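Local coordinates for increased recombination centers protein 6 (PDB 3UC9) that serves as a clathrin coat accessory factor with a Rossmann-type fold related to small G proteins, and is involved in gross chromosomal rearrangements and telomere healing, at residues Q63-R68 / I192-D197; D79-K82 / V86-E89; D111-K116 / Q145-E150; E150-W155 / I163-W168. All blocks are in the same frame, centred on the assembly; numbering follows the deposited sequence.

Interaction 1: Q63-R68 / I192-D197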
# COMPACT_ATOMS: atom_id res chain seq x y z
N GLN A 63 2.90 15.82 -2.81
CA GLN A 63 4.11 15.10 -3.17
C GLN A 63 4.05 14.83 -4.67
O GLN A 63 2.96 14.83 -5.26
CB GLN A 63 4.21 13.79 -2.39
CG GLN A 63 4.24 13.98 -0.88
CD GLN A 63 5.42 14.82 -0.44
OE1 GLN A 63 5.28 16.01 -0.14
NE2 GLN A 63 6.60 14.22 -0.43
N THR A 64 5.19 14.62 -5.29
CA THR A 64 5.21 14.32 -6.71
C THR A 64 5.63 12.88 -6.90
O THR A 64 6.61 12.42 -6.30
CB THR A 64 6.15 15.25 -7.49
OG1 THR A 64 5.78 16.61 -7.21
CG2 THR A 64 6.03 15.00 -8.98
N TRP A 65 4.85 12.13 -7.67
CA TRP A 65 5.28 10.83 -8.13
C TRP A 65 5.63 10.96 -9.59
O TRP A 65 4.77 11.28 -10.42
CB TRP A 65 4.21 9.76 -7.94
CG TRP A 65 4.73 8.39 -8.28
CD1 TRP A 65 4.59 7.72 -9.47
CD2 TRP A 65 5.53 7.55 -7.45
NE1 TRP A 65 5.23 6.52 -9.41
CE2 TRP A 65 5.82 6.38 -8.18
CE3 TRP A 65 6.01 7.67 -6.14
CZ2 TRP A 65 6.57 5.34 -7.66
CZ3 TRP A 65 6.77 6.62 -5.62
CH2 TRP A 65 7.03 5.47 -6.37
N GLU A 66 6.89 10.71 -9.91
CA GLU A 66 7.39 10.93 -11.25
C GLU A 66 8.23 9.75 -11.72
O GLU A 66 8.96 9.13 -10.96
CB GLU A 66 8.19 12.24 -11.34
CG GLU A 66 9.34 12.38 -10.34
CD GLU A 66 10.00 13.77 -10.38
OE1 GLU A 66 9.73 14.56 -11.32
OE2 GLU A 66 10.81 14.07 -9.46
N ASN A 67 8.07 9.44 -13.00
CA ASN A 67 8.89 8.43 -13.66
C ASN A 67 9.21 8.98 -15.04
O ASN A 67 9.00 10.17 -15.30
CB ASN A 67 8.14 7.09 -13.70
CG ASN A 67 6.72 7.24 -14.21
OD1 ASN A 67 6.49 7.82 -15.28
ND2 ASN A 67 5.76 6.71 -13.46
N ARG A 68 9.71 8.12 -15.92
CA ARG A 68 10.08 8.55 -17.27
C ARG A 68 8.89 8.92 -18.16
O ARG A 68 9.08 9.55 -19.20
CB ARG A 68 10.89 7.45 -17.94
CG ARG A 68 12.26 7.27 -17.35
CD ARG A 68 12.94 6.05 -17.95
NE ARG A 68 12.49 4.81 -17.32
CZ ARG A 68 12.69 3.59 -17.82
NH1 ARG A 68 13.31 3.43 -18.98
NH2 ARG A 68 12.24 2.53 -17.16
N ILE A 192 4.36 -0.94 -9.12
CA ILE A 192 2.93 -0.96 -8.86
C ILE A 192 2.39 0.46 -8.87
O ILE A 192 1.36 0.74 -9.47
CB ILE A 192 2.60 -1.69 -7.56
CG1 ILE A 192 2.86 -3.20 -7.71
CG2 ILE A 192 1.16 -1.44 -7.15
CD1 ILE A 192 2.68 -4.00 -6.41
N ILE A 193 3.12 1.39 -8.27
CA ILE A 193 2.68 2.78 -8.24
C ILE A 193 2.79 3.40 -9.64
O ILE A 193 1.88 4.09 -10.09
CB ILE A 193 3.46 3.59 -7.19
CG1 ILE A 193 3.20 2.99 -5.80
CG2 ILE A 193 3.03 5.08 -7.20
CD1 ILE A 193 4.02 3.58 -4.67
N ASP A 194 3.90 3.14 -10.32
CA ASP A 194 4.11 3.62 -11.68
C ASP A 194 3.01 3.20 -12.65
O ASP A 194 2.61 3.99 -13.50
CB ASP A 194 5.43 3.10 -12.26
CG ASP A 194 6.65 3.83 -11.74
OD1 ASP A 194 6.52 4.91 -11.13
OD2 ASP A 194 7.76 3.30 -11.97
N THR A 195 2.53 1.96 -12.53
CA THR A 195 1.58 1.41 -13.50
C THR A 195 0.12 1.61 -13.06
O THR A 195 -0.79 1.23 -13.79
CB THR A 195 1.88 -0.09 -13.79
OG1 THR A 195 1.78 -0.86 -12.58
CG2 THR A 195 3.29 -0.25 -14.39
N HIS A 196 -0.08 2.23 -11.90
CA HIS A 196 -1.41 2.55 -11.38
C HIS A 196 -2.17 3.53 -12.28
O HIS A 196 -1.58 4.47 -12.81
CB HIS A 196 -1.31 3.13 -9.96
CG HIS A 196 -2.63 3.47 -9.34
ND1 HIS A 196 -3.52 2.52 -8.89
CD2 HIS A 196 -3.21 4.67 -9.10
CE1 HIS A 196 -4.59 3.12 -8.40
NE2 HIS A 196 -4.42 4.43 -8.49
N ASP A 197 -3.47 3.31 -12.45
CA ASP A 197 -4.33 4.29 -13.12
C ASP A 197 -4.79 5.32 -12.11
O ASP A 197 -5.64 5.04 -11.28
CB ASP A 197 -5.56 3.63 -13.74
CG ASP A 197 -5.26 2.99 -15.09
OD1 ASP A 197 -4.19 3.28 -15.68
OD2 ASP A 197 -6.12 2.21 -15.55
O HOH W 1 9.03 5.98 -10.30
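W65 and N67 both reach for one oxygen, OD1 of D194, and that shared acceptor is the polar half of this contact. The indole gives a short bond, W65 NE1 to D194 OD1 at 2.7 Å, noticeably bent at the hydrogen (139°), with the oxygen near the ring edge but tilted from its plane. The hydrogen bond from the N67 amide is straighter (166°): N67 ND2 lies 3.0 Å from D194 OD1 and comes from above the carboxylate plane, the two flat groups standing perpendicular. A water donates to the same OD1 and to the backbone O of E66, so three donors converge on one oxygen and limit the turning of the carboxylate. The other end of the N67 amide, OD1, accepts from the backbone N of Y69 and Y70.

The apolar half is a CH-pi contact. I193 sets CG2 over the W65 indole, 3.4 Å from the centroid of the five-membered ring, while I193 CD1 reaches W65 CH2. CG of W65 stands anti to the backbone N (chi1 -174°), which carries the ring across to the helix.

The contact ties edge strand 59-66 to the end of helix 185-195, with L49 and F50 of helix 39-50 and F133 of strand 133-138 packed around it.

Interaction 2: D79-K82 / V86-E89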
# COMPACT_ATOMS: atom_id res chain seq x y z
N ASP A 79 -0.35 6.67 9.01
CA ASP A 79 -1.15 6.30 10.17
C ASP A 79 -0.51 5.11 10.89
O ASP A 79 0.40 4.45 10.36
CB ASP A 79 -2.58 5.95 9.75
CG ASP A 79 -3.62 6.18 10.86
OD1 ASP A 79 -3.26 6.56 11.99
OD2 ASP A 79 -4.82 5.95 10.58
N SER A 80 -0.99 4.88 12.10
CA SER A 80 -0.53 3.79 12.94
C SER A 80 -1.72 3.22 13.68
O SER A 80 -2.74 3.90 13.85
CB SER A 80 0.51 4.29 13.95
OG SER A 80 1.12 3.22 14.63
N CYS A 81 -1.59 1.99 14.15
CA CYS A 81 -2.64 1.38 14.94
C CYS A 81 -2.06 0.38 15.91
O CYS A 81 -1.00 -0.18 15.67
CB CYS A 81 -3.67 0.70 14.03
SG CYS A 81 -3.04 -0.65 13.00
N LYS A 82 -2.75 0.16 17.04
CA LYS A 82 -2.34 -0.88 17.98
C LYS A 82 -2.69 -2.26 17.44
O LYS A 82 -1.90 -3.20 17.59
CB LYS A 82 -2.99 -0.68 19.35
CG LYS A 82 -2.48 -1.66 20.41
CD LYS A 82 -3.28 -1.56 21.71
CE LYS A 82 -3.24 -2.85 22.53
NZ LYS A 82 -1.86 -3.28 22.88
N VAL A 86 -8.85 -3.72 14.41
CA VAL A 86 -9.58 -2.57 14.95
C VAL A 86 -9.54 -1.40 13.95
O VAL A 86 -10.55 -0.74 13.72
CB VAL A 86 -9.02 -2.12 16.33
CG1 VAL A 86 -9.71 -0.84 16.79
CG2 VAL A 86 -9.18 -3.24 17.36
N TRP A 87 -8.38 -1.16 13.37
CA TRP A 87 -8.24 -0.13 12.35
C TRP A 87 -9.10 -0.43 11.12
O TRP A 87 -9.79 0.46 10.61
CB TRP A 87 -6.77 0.02 11.96
CG TRP A 87 -6.53 1.15 11.04
CD1 TRP A 87 -6.21 2.44 11.37
CD2 TRP A 87 -6.61 1.11 9.62
NE1 TRP A 87 -6.08 3.20 10.24
CE2 TRP A 87 -6.32 2.41 9.15
CE3 TRP A 87 -6.89 0.11 8.69
CZ2 TRP A 87 -6.30 2.73 7.79
CZ3 TRP A 87 -6.88 0.43 7.34
CH2 TRP A 87 -6.59 1.72 6.91
N VAL A 88 -9.09 -1.68 10.67
CA VAL A 88 -9.91 -2.11 9.52
C VAL A 88 -11.40 -1.90 9.81
O VAL A 88 -12.14 -1.41 8.96
CB VAL A 88 -9.63 -3.57 9.16
CG1 VAL A 88 -10.69 -4.12 8.19
CG2 VAL A 88 -8.22 -3.72 8.59
N GLU A 89 -11.83 -2.25 11.02
CA GLU A 89 -13.23 -2.06 11.39
C GLU A 89 -13.66 -0.60 11.22
O GLU A 89 -14.72 -0.33 10.68
CB GLU A 89 -13.51 -2.53 12.80
CG GLU A 89 -14.96 -2.29 13.19
CD GLU A 89 -15.39 -3.09 14.39
OE1 GLU A 89 -14.68 -3.03 15.42
OE2 GLU A 89 -16.43 -3.76 14.29
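The hydrogen bond here runs from the W87 indole to the D79 carboxylate, W87 NE1 to D79 OD2 at 3.0 Å. It is fairly straight, 160° at the hydrogen, and OD2 sits in the plane of the indole, at its N-H edge. Seen from the aspartate, the donor arrives from above the carboxylate plane, and the two flat groups are turned 72° against each other. The other carboxylate oxygen, D79 OD1, takes a weak bond from the backbone N of S80 at 2.8 Å, so each oxygen of D79 has a donor, though the one from S80 is weak.

These two segments are the end of strand 71-81 and the middle of helix 84-91, joined by a short turn that leads straight into the helix; the chain leaves the central sheet of the Rossmann-type fold and folds straight back, so that the helix packs against the strand it has just left.

Packing is carried by C81 and W87. CB of C81 rests 3.8 Å from CB of W87, and C81 SG lies 3.9 Å from W87 CB. SG, turned between the backbone N and the carbonyl carbon (chi1 62°), lies obliquely to the ring, C81 SG being 5.1 Å from the centroid of the W87 five-membered ring. L31 and L33 of strand 29-35 and F124 of helix 121-127 also touch the indole, and F91, one helical turn on, stacks with it.

Interaction 3: D111-K116 / Q145-E150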
# COMPACT_ATOMS: atom_id res chain seq x y z
N ASP A 111 4.41 -7.46 10.33
CA ASP A 111 4.94 -8.82 10.41
C ASP A 111 3.74 -9.69 10.08
O ASP A 111 2.86 -9.82 10.91
CB ASP A 111 5.47 -9.10 11.81
CG ASP A 111 5.85 -10.56 12.03
OD1 ASP A 111 5.53 -11.42 11.19
OD2 ASP A 111 6.47 -10.84 13.07
N ILE A 112 3.69 -10.26 8.88
CA ILE A 112 2.47 -10.94 8.44
C ILE A 112 2.20 -12.25 9.18
O ILE A 112 1.06 -12.72 9.19
CB ILE A 112 2.40 -11.16 6.90
CG1 ILE A 112 3.43 -12.19 6.44
CG2 ILE A 112 2.57 -9.85 6.17
CD1 ILE A 112 3.28 -12.59 4.98
N ARG A 113 3.23 -12.84 9.78
CA ARG A 113 3.03 -14.02 10.62
C ARG A 113 2.30 -13.66 11.91
O ARG A 113 1.50 -14.46 12.42
CB ARG A 113 4.37 -14.67 10.97
CG ARG A 113 4.96 -15.53 9.85
CD ARG A 113 6.04 -16.42 10.40
NE ARG A 113 6.85 -17.06 9.36
CZ ARG A 113 6.58 -18.23 8.77
NH1 ARG A 113 5.49 -18.93 9.09
NH2 ARG A 113 7.41 -18.70 7.85
N GLN A 114 2.58 -12.47 12.44
CA GLN A 114 1.96 -12.00 13.69
C GLN A 114 0.56 -11.45 13.46
O GLN A 114 -0.37 -11.76 14.21
CB GLN A 114 2.86 -10.92 14.32
CG GLN A 114 2.34 -10.29 15.62
CD GLN A 114 3.23 -9.13 16.09
OE1 GLN A 114 2.75 -8.16 16.69
NE2 GLN A 114 4.53 -9.22 15.82
N THR A 115 0.40 -10.62 12.43
CA THR A 115 -0.84 -9.87 12.22
C THR A 115 -1.78 -10.51 11.19
O THR A 115 -2.96 -10.18 11.15
CB THR A 115 -0.56 -8.40 11.83
OG1 THR A 115 0.21 -8.35 10.63
CG2 THR A 115 0.22 -7.71 12.95
N LYS A 116 -1.25 -11.41 10.36
CA LYS A 116 -2.05 -12.14 9.36
C LYS A 116 -3.13 -11.27 8.70
O LYS A 116 -4.33 -11.55 8.82
CB LYS A 116 -2.68 -13.38 10.00
CG LYS A 116 -1.66 -14.37 10.55
CD LYS A 116 -2.29 -15.70 10.90
CE LYS A 116 -1.32 -16.60 11.63
NZ LYS A 116 -1.08 -16.14 13.03
N GLN A 145 10.35 -16.22 0.08
CA GLN A 145 9.57 -15.79 -1.08
C GLN A 145 8.50 -16.80 -1.48
O GLN A 145 7.44 -16.41 -1.97
CB GLN A 145 10.48 -15.48 -2.26
CG GLN A 145 9.77 -14.80 -3.44
CD GLN A 145 9.14 -13.48 -3.07
OE1 GLN A 145 9.72 -12.69 -2.34
NE2 GLN A 145 7.95 -13.23 -3.59
N ASP A 146 8.75 -18.10 -1.28
CA ASP A 146 7.73 -19.11 -1.62
C ASP A 146 6.43 -18.89 -0.84
O ASP A 146 5.34 -19.10 -1.37
CB ASP A 146 8.26 -20.53 -1.36
CG ASP A 146 9.33 -20.96 -2.36
OD1 ASP A 146 9.61 -20.21 -3.32
OD2 ASP A 146 9.90 -22.06 -2.19
N GLU A 147 6.55 -18.47 0.41
CA GLU A 147 5.38 -18.20 1.25
C GLU A 147 4.61 -16.99 0.74
O GLU A 147 3.37 -17.01 0.67
CB GLU A 147 5.82 -17.99 2.71
CG GLU A 147 4.68 -17.90 3.70
CD GLU A 147 5.15 -17.95 5.15
OE1 GLU A 147 6.18 -18.60 5.44
OE2 GLU A 147 4.48 -17.34 6.02
N ILE A 148 5.34 -15.93 0.38
CA ILE A 148 4.77 -14.74 -0.25
C ILE A 148 4.10 -15.10 -1.58
O ILE A 148 2.98 -14.68 -1.86
CB ILE A 148 5.88 -13.69 -0.52
CG1 ILE A 148 6.47 -13.15 0.80
CG2 ILE A 148 5.35 -12.55 -1.39
CD1 ILE A 148 5.45 -12.59 1.79
N ASP A 149 4.80 -15.89 -2.40
CA ASP A 149 4.28 -16.33 -3.70
C ASP A 149 2.93 -17.03 -3.58
O ASP A 149 2.04 -16.79 -4.40
CB ASP A 149 5.26 -17.28 -4.40
CG ASP A 149 6.51 -16.58 -4.94
OD1 ASP A 149 6.54 -15.35 -5.09
OD2 ASP A 149 7.47 -17.32 -5.25
N GLU A 150 2.77 -17.86 -2.55
CA GLU A 150 1.52 -18.59 -2.34
C GLU A 150 0.38 -17.63 -2.00
O GLU A 150 -0.73 -17.79 -2.50
CB GLU A 150 1.67 -19.64 -1.23
CG GLU A 150 2.42 -20.90 -1.68
CD GLU A 150 2.27 -22.06 -0.70
OE1 GLU A 150 1.22 -22.16 -0.03
OE2 GLU A 150 3.21 -22.88 -0.62
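R113 turns CG away from its carbonyl carbon (chi1 -78°) and then runs extended as far as NE, while E147 leaves the facing helix with CG opposite its own backbone N (chi1 -172°) and stretches out to meet it. The result is a salt bridge with R113 NH2 2.7 Å from E147 OE1. It is not a flat, two-pronged pairing: the planes stand 78° apart, and E147 OE2 lies over the centre of the guanidinium face, 3.6 Å from R113 CZ. The pairing is probably mainly one of charge. An alanine here removes the E147 carboxylate, and the R113 guanidinium would probably lose its charge partner and turn more easily.

Beneath the charged pair the contact is apolar and buried. I112 and I148 meet by their outermost carbons, I112 CD1 to I148 CD1 at 3.9 Å.

Helix 112-115 is a single short turn whose N-cap is D111: OD1 accepts weak bonds from the backbone N of R113 and Q114, and N140 ND2 also binds it. Helices 112-115 and 145-155 each follow a strand of the central sheet, 103-110 and 133-138, and their packing beside each other fits the alpha/beta layering of a Rossmann-type fold.

Interaction 4: E150-W155 / I163-W168; sequences ELNEIW and IEFVNW
N152 clasps the backbone of F165 with both ends of its amide, fastening the helix of a beta-alpha-beta unit (strand 133-138, helix 145-155, strand 163-167) to its second strand. The helix and strand axes run nearly antiparallel, at 171°, and pass 7.6 Å apart.

The tight part is the amide grip on F165. F165 N donates to N152 OD1 at 2.7 Å, almost straight, and N152 ND2 returns a bond to F165 O at 3.0 Å; each acceptor is met in its carbonyl plane, on a lone pair. With both ends held, the amide cannot easily flip. Since 163-167 is an outermost strand of the sheet in this chain, the side chain of N152 fills a place at its edge where another strand might otherwise bond. A leucine in place of this asparagine would probably leave the N and O of F165 without partners on that edge. Alongside, L151 lays CB over one face of the F165 ring, 4.0 Å from its centroid, in a CH-pi contact.

Beside N152, on the more open side, E164 touches the amide with its CG, while its carboxylate turns to a salt bridge with R188. At the helix end the partly exposed W155 makes only apolar side-chain touches and no polar bond across the contact: W155 CB comes to 4.0 Å from I163 CG2, and its ring meets that of F165 obliquely, planes at 48°, with W155 CD1 3.7 Å from F165 CE2.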
# COMPACT_ATOMS: atom_id res chain seq x y z
N GLU A 150 2.77 -17.86 -2.55
CA GLU A 150 1.52 -18.59 -2.34
C GLU A 150 0.38 -17.63 -2.00
O GLU A 150 -0.73 -17.79 -2.50
CB GLU A 150 1.67 -19.64 -1.23
CG GLU A 150 2.42 -20.90 -1.68
CD GLU A 150 2.27 -22.06 -0.70
OE1 GLU A 150 1.22 -22.16 -0.03
OE2 GLU A 150 3.21 -22.88 -0.62
N LEU A 151 0.65 -16.65 -1.15
CA LEU A 151 -0.32 -15.60 -0.85
C LEU A 151 -0.72 -14.80 -2.09
O LEU A 151 -1.90 -14.46 -2.26
CB LEU A 151 0.21 -14.65 0.22
CG LEU A 151 0.25 -15.29 1.61
CD1 LEU A 151 1.10 -14.47 2.56
CD2 LEU A 151 -1.16 -15.47 2.15
N ASN A 152 0.25 -14.48 -2.94
CA ASN A 152 -0.03 -13.76 -4.17
C ASN A 152 -0.85 -14.57 -5.18
O ASN A 152 -1.71 -14.03 -5.86
CB ASN A 152 1.27 -13.23 -4.79
CG ASN A 152 1.80 -12.00 -4.07
OD1 ASN A 152 1.02 -11.26 -3.45
ND2 ASN A 152 3.10 -11.79 -4.11
N GLU A 153 -0.60 -15.87 -5.25
CA GLU A 153 -1.41 -16.76 -6.06
C GLU A 153 -2.89 -16.70 -5.64
O GLU A 153 -3.78 -16.72 -6.49
CB GLU A 153 -0.88 -18.20 -5.97
CG GLU A 153 -1.54 -19.19 -6.92
CD GLU A 153 -1.30 -18.89 -8.39
OE1 GLU A 153 -0.47 -18.02 -8.73
OE2 GLU A 153 -1.96 -19.55 -9.23
N ILE A 154 -3.13 -16.60 -4.34
CA ILE A 154 -4.50 -16.47 -3.82
C ILE A 154 -5.12 -15.09 -4.13
O ILE A 154 -6.25 -15.02 -4.61
CB ILE A 154 -4.54 -16.72 -2.29
CG1 ILE A 154 -4.12 -18.15 -1.97
CG2 ILE A 154 -5.95 -16.46 -1.74
CD1 ILE A 154 -3.84 -18.38 -0.49
N TRP A 155 -4.39 -14.01 -3.86
CA TRP A 155 -4.99 -12.67 -3.79
C TRP A 155 -4.76 -11.76 -5.01
O TRP A 155 -5.50 -10.79 -5.19
CB TRP A 155 -4.51 -11.95 -2.53
CG TRP A 155 -5.02 -12.59 -1.27
CD1 TRP A 155 -4.35 -13.44 -0.45
CD2 TRP A 155 -6.34 -12.47 -0.74
NE1 TRP A 155 -5.17 -13.84 0.58
CE2 TRP A 155 -6.40 -13.27 0.42
CE3 TRP A 155 -7.48 -11.76 -1.13
CZ2 TRP A 155 -7.55 -13.37 1.21
CZ3 TRP A 155 -8.64 -11.87 -0.35
CH2 TRP A 155 -8.65 -12.67 0.81
N ILE A 163 -3.43 -6.31 -5.83
CA ILE A 163 -3.13 -6.69 -4.45
C ILE A 163 -1.84 -7.47 -4.50
O ILE A 163 -1.74 -8.42 -5.27
CB ILE A 163 -4.21 -7.59 -3.85
CG1 ILE A 163 -5.57 -6.88 -3.85
CG2 ILE A 163 -3.83 -8.00 -2.42
CD1 ILE A 163 -6.69 -7.74 -3.33
N GLU A 164 -0.86 -7.08 -3.70
CA GLU A 164 0.38 -7.82 -3.68
C GLU A 164 1.07 -7.84 -2.32
O GLU A 164 1.20 -6.82 -1.66
CB GLU A 164 1.34 -7.29 -4.73
CG GLU A 164 2.37 -8.30 -5.17
CD GLU A 164 2.92 -8.03 -6.56
OE1 GLU A 164 2.13 -7.80 -7.50
OE2 GLU A 164 4.16 -8.06 -6.71
N PHE A 165 1.52 -9.04 -1.94
CA PHE A 165 2.37 -9.22 -0.77
C PHE A 165 3.83 -9.10 -1.22
O PHE A 165 4.22 -9.68 -2.24
CB PHE A 165 2.14 -10.61 -0.15
CG PHE A 165 0.79 -10.75 0.50
CD1 PHE A 165 0.65 -10.62 1.88
CD2 PHE A 165 -0.35 -10.98 -0.26
CE1 PHE A 165 -0.60 -10.74 2.48
CE2 PHE A 165 -1.60 -11.10 0.34
CZ PHE A 165 -1.71 -10.99 1.72
N VAL A 166 4.63 -8.34 -0.46
CA VAL A 166 6.04 -8.09 -0.80
C VAL A 166 6.92 -8.18 0.45
O VAL A 166 6.56 -7.66 1.50
CB VAL A 166 6.21 -6.69 -1.45
CG1 VAL A 166 7.69 -6.41 -1.78
CG2 VAL A 166 5.39 -6.57 -2.73
N ASN A 167 8.06 -8.87 0.36
CA ASN A 167 9.04 -8.88 1.43
C ASN A 167 9.92 -7.63 1.36
O ASN A 167 10.35 -7.25 0.27
CB ASN A 167 9.94 -10.12 1.34
CG ASN A 167 9.40 -11.31 2.09
OD1 ASN A 167 8.54 -11.18 2.96
ND2 ASN A 167 9.93 -12.50 1.78
N TRP A 168 10.20 -7.02 2.51
CA TRP A 168 11.15 -5.92 2.59
C TRP A 168 12.07 -6.06 3.81
O TRP A 168 11.61 -6.08 4.95
CB TRP A 168 10.42 -4.58 2.62
CG TRP A 168 11.33 -3.39 2.69
CD1 TRP A 168 12.35 -3.08 1.83
CD2 TRP A 168 11.30 -2.35 3.67
NE1 TRP A 168 12.96 -1.91 2.21
CE2 TRP A 168 12.34 -1.44 3.34
CE3 TRP A 168 10.51 -2.10 4.79
CZ2 TRP A 168 12.59 -0.30 4.10
CZ3 TRP A 168 10.76 -0.96 5.55
CH2 TRP A 168 11.80 -0.07 5.19

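In the fold
Interactions 3 and 4 form one continuous patch: their centres are 8 Å apart, both use helix 145-155, and they share E150. I148 bridges them, its CG2 3.2 Å from F165 O, and I112 CD1 also meets L151 CD1 at 3.8 Å. Interaction 1 lies about 20 Å from interaction 4, centre to centre, but the two touch where I192 CD1 packs on E164 CB. Interactions 1 and 4 involve the two outermost strands of the sheet, 59-66 and 163-167. Interaction 2 stands apart from the rest; it lies about 26 Å from interaction 1 between centres, across the middle of the chain, though strands 59-66 and 71-81 are sheet neighbours.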